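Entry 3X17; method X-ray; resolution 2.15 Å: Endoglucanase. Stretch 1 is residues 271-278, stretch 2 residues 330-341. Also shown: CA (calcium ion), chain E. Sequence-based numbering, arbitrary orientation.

Stretch 1 271-278: TTQDTAKA
Stretch 2 (330-341) PYDDRDDADDRF

Two segments of an endoglucanase chain pack with their helices nearly parallel, next to a calcium site built by the second segment. Residues 272-278 form a helix that continues later in the chain; stretch 2 runs as a loop from Pro330, with Tyr331 at phi/psi 36/57, and enters a second helix at 337-341. The helices point nearly the same way, their axes crossing at 22° and approaching to 8.1 Å. The register pairs Gln273 with Asp336 (CA to CA 4.6 Å) and Ala276 with Arg340 (CA to CA 5.3 Å); the contact buries 398 Å², both sides summed. At the close points, Ala276 CB lies 3.6 Å from Asp339 O and 3.9 Å from Asp339 CB, and Gln273 CB lies 4.0 Å from Asp336 CB.

At the start of the helices, Thr272 (chi1 p) donates from OG1 to Asp336 OD2 at 2.7 Å. The same carboxylate oxygen, on a p rotamer, accepts from Arg340 NE and NH2, each 2.9 Å from Asp336 OD2, the NE bond being weak; Arg340 (m, t, t) thus forms a salt bridge one helical turn back. Thr272 CG2 packs 3.8 Å from Arg340 NH2. Asp335, chi1 t, caps the second helix: its OD1 accepts from Ala337 N at 3.0 Å.

Lys277 (m, t, t, p) reaches back along its own helix and across the interface. Lys277 NZ donates to Asp339 OD1 at 2.6 Å, a salt bridge, and to Gln273 OE1 at 2.7 Å; Lys277 NZ also lies 2.7 Å from Asp333 OD2. Gln273, chi1 p and chi2 97°, therefore spends its carbonyl on the lysine. Gln273 OE1 and Asp333 OD2, 3.5 Å apart, are both acceptors and do not bond to each other; the amide NE2 is satisfied elsewhere in the structure.

The calcium gathers the acidic loop and helix start. Asp333 (t) binds it with both oxygens, OD1 at 2.6 Å and OD2 at 2.5 Å from CA; Asp335 O and Asp339 OD2 each lie 2.2 Å from CA, and Asp338 OD1 (chi1 p) lies 2.4 Å from it. The O of water 1 lies 2.5 Å from CA, and one further ligand comes from elsewhere in the structure. The shared cation explains how Asp333 OD2 and Asp339 OD2 can sit 3.1 Å apart without a hydrogen bond. Asp339 (m) joins the two systems: OD2 binds calcium while OD1 accepts from Lys277 NZ, so metal and ammonium together offset its charge.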

# COMPACT_ATOMS: atom_id res chain seq x y z
N THR A 271 20.93 8.10 6.99
CA THR A 271 20.82 8.32 5.58
C THR A 271 20.07 9.65 5.43
O THR A 271 19.22 9.98 6.27
CB THR A 271 19.99 7.17 5.02
OG1 THR A 271 20.83 6.21 4.36
CG2 THR A 271 18.89 7.64 4.19
N THR A 272 20.43 10.44 4.42
CA THR A 272 19.71 11.68 4.14
C THR A 272 18.31 11.46 3.56
O THR A 272 17.41 12.21 3.90
CB THR A 272 20.51 12.64 3.22
OG1 THR A 272 21.00 11.90 2.09
CG2 THR A 272 21.70 13.21 3.98
N GLN A 273 18.12 10.45 2.70
CA GLN A 273 16.75 10.12 2.25
C GLN A 273 15.80 9.78 3.40
O GLN A 273 14.65 10.21 3.41
CB GLN A 273 16.71 9.03 1.15
CG GLN A 273 17.29 7.67 1.54
CD GLN A 273 16.23 6.66 1.97
OE1 GLN A 273 15.05 7.00 2.12
NE2 GLN A 273 16.66 5.42 2.21
N ASP A 274 16.28 9.00 4.37
CA ASP A 274 15.48 8.68 5.54
C ASP A 274 15.21 9.95 6.34
O ASP A 274 14.11 10.12 6.88
CB ASP A 274 16.15 7.62 6.42
CG ASP A 274 16.12 6.22 5.80
OD1 ASP A 274 15.01 5.76 5.44
OD2 ASP A 274 17.20 5.57 5.71
N THR A 275 16.23 10.80 6.47
CA THR A 275 16.08 12.01 7.25
C THR A 275 14.98 12.90 6.62
O THR A 275 14.07 13.40 7.31
CB THR A 275 17.45 12.74 7.34
OG1 THR A 275 18.42 11.89 7.99
CG2 THR A 275 17.33 14.03 8.11
N ALA A 276 14.99 13.00 5.30
CA ALA A 276 14.03 13.83 4.56
C ALA A 276 12.62 13.19 4.54
O ALA A 276 11.63 13.87 4.80
CB ALA A 276 14.54 14.05 3.11
N LYS A 277 12.54 11.88 4.30
CA LYS A 277 11.25 11.18 4.43
C LYS A 277 10.62 11.38 5.81
O LYS A 277 9.44 11.69 5.91
CB LYS A 277 11.38 9.69 4.17
CG LYS A 277 11.47 9.29 2.70
CD LYS A 277 11.84 7.81 2.61
CE LYS A 277 11.68 7.23 1.21
NZ LYS A 277 12.94 7.45 0.43
N ALA A 278 11.42 11.32 6.87
CA ALA A 278 10.84 11.44 8.19
C ALA A 278 10.42 12.88 8.40
O ALA A 278 9.37 13.14 8.96
CB ALA A 278 11.85 11.00 9.25
N PRO A 330 17.75 -4.15 2.10
CA PRO A 330 18.55 -2.92 1.98
C PRO A 330 17.76 -1.59 1.97
O PRO A 330 18.25 -0.58 2.49
CB PRO A 330 19.28 -3.10 0.63
CG PRO A 330 18.41 -4.05 -0.14
CD PRO A 330 17.81 -4.98 0.89
N TYR A 331 16.59 -1.57 1.34
CA TYR A 331 15.92 -0.31 0.98
C TYR A 331 16.95 0.73 0.58
O TYR A 331 16.99 1.84 1.14
CB TYR A 331 15.01 0.21 2.11
CG TYR A 331 13.78 -0.65 2.31
CD1 TYR A 331 12.90 -0.90 1.26
CD2 TYR A 331 13.56 -1.33 3.51
CE1 TYR A 331 11.81 -1.77 1.40
CE2 TYR A 331 12.45 -2.19 3.68
CZ TYR A 331 11.59 -2.41 2.62
OH TYR A 331 10.48 -3.25 2.76
N ASP A 332 17.75 0.39 -0.42
CA ASP A 332 18.88 1.22 -0.77
C ASP A 332 18.44 2.30 -1.79
O ASP A 332 18.67 2.17 -3.01
CB ASP A 332 20.03 0.35 -1.32
CG ASP A 332 19.58 -0.59 -2.41
OD1 ASP A 332 18.39 -0.99 -2.43
OD2 ASP A 332 20.41 -0.90 -3.28
N ASP A 333 17.70 3.28 -1.28
CA ASP A 333 17.18 4.38 -2.10
C ASP A 333 18.36 5.32 -2.41
O ASP A 333 18.93 5.91 -1.50
CB ASP A 333 16.08 5.12 -1.34
CG ASP A 333 15.67 6.44 -2.00
OD1 ASP A 333 16.10 6.75 -3.14
OD2 ASP A 333 14.94 7.20 -1.34
N ARG A 334 18.81 5.31 -3.65
CA ARG A 334 20.11 5.90 -3.98
C ARG A 334 20.06 7.35 -4.50
O ARG A 334 21.06 7.87 -5.00
CB ARG A 334 20.92 4.94 -4.90
CG ARG A 334 21.01 3.55 -4.25
CD ARG A 334 22.07 2.61 -4.79
NE ARG A 334 23.23 2.58 -3.90
CZ ARG A 334 23.64 1.53 -3.20
NH1 ARG A 334 23.00 0.37 -3.25
NH2 ARG A 334 24.70 1.66 -2.41
N ASP A 335 18.95 8.03 -4.22
CA ASP A 335 18.82 9.46 -4.54
C ASP A 335 17.87 10.16 -3.57
O ASP A 335 16.72 9.74 -3.42
CB ASP A 335 18.33 9.62 -6.00
CG ASP A 335 18.22 11.08 -6.45
OD1 ASP A 335 18.51 12.00 -5.67
OD2 ASP A 335 17.78 11.30 -7.60
N ASP A 336 18.33 11.23 -2.94
CA ASP A 336 17.55 11.90 -1.91
C ASP A 336 16.81 13.16 -2.37
O ASP A 336 16.20 13.87 -1.56
CB ASP A 336 18.41 12.18 -0.67
CG ASP A 336 19.41 13.32 -0.87
OD1 ASP A 336 19.34 14.01 -1.91
OD2 ASP A 336 20.22 13.57 0.06
N ALA A 337 16.93 13.50 -3.65
CA ALA A 337 16.36 14.79 -4.13
C ALA A 337 14.83 14.78 -4.14
O ALA A 337 14.19 15.77 -3.78
CB ALA A 337 16.92 15.15 -5.57
N ASP A 338 14.24 13.64 -4.52
CA ASP A 338 12.81 13.52 -4.49
C ASP A 338 12.27 13.51 -3.07
O ASP A 338 11.20 14.08 -2.80
CB ASP A 338 12.29 12.32 -5.32
CG ASP A 338 12.99 11.02 -5.00
OD1 ASP A 338 13.53 10.88 -3.88
OD2 ASP A 338 12.98 10.12 -5.87
N ASP A 339 13.01 12.89 -2.16
CA ASP A 339 12.71 12.96 -0.72
C ASP A 339 12.87 14.36 -0.12
O ASP A 339 12.01 14.82 0.64
CB ASP A 339 13.58 11.93 0.04
CG ASP A 339 13.59 10.58 -0.65
OD1 ASP A 339 12.63 9.83 -0.46
OD2 ASP A 339 14.54 10.26 -1.39
N ARG A 340 13.95 15.08 -0.48
CA ARG A 340 14.09 16.48 -0.02
C ARG A 340 13.00 17.40 -0.56
O ARG A 340 12.46 18.23 0.18
CB ARG A 340 15.46 17.08 -0.35
CG ARG A 340 16.64 16.38 0.28
CD ARG A 340 17.97 17.00 -0.21
NE ARG A 340 19.13 16.27 0.27
CZ ARG A 340 20.08 16.77 1.06
NH1 ARG A 340 20.01 18.01 1.50
NH2 ARG A 340 21.10 16.01 1.43
N PHE A 341 12.69 17.27 -1.84
CA PHE A 341 11.55 18.01 -2.42
C PHE A 341 10.31 17.82 -1.54
O PHE A 341 9.68 18.80 -1.08
CB PHE A 341 11.29 17.52 -3.85
CG PHE A 341 9.99 18.02 -4.45
CD1 PHE A 341 9.93 19.28 -5.03
CD2 PHE A 341 8.85 17.23 -4.43
CE1 PHE A 341 8.76 19.73 -5.63
CE2 PHE A 341 7.68 17.66 -5.05
CZ PHE A 341 7.63 18.95 -5.60
CA CA E . 14.65 8.87 -3.16
O HOH W 1 14.78 8.63 -5.63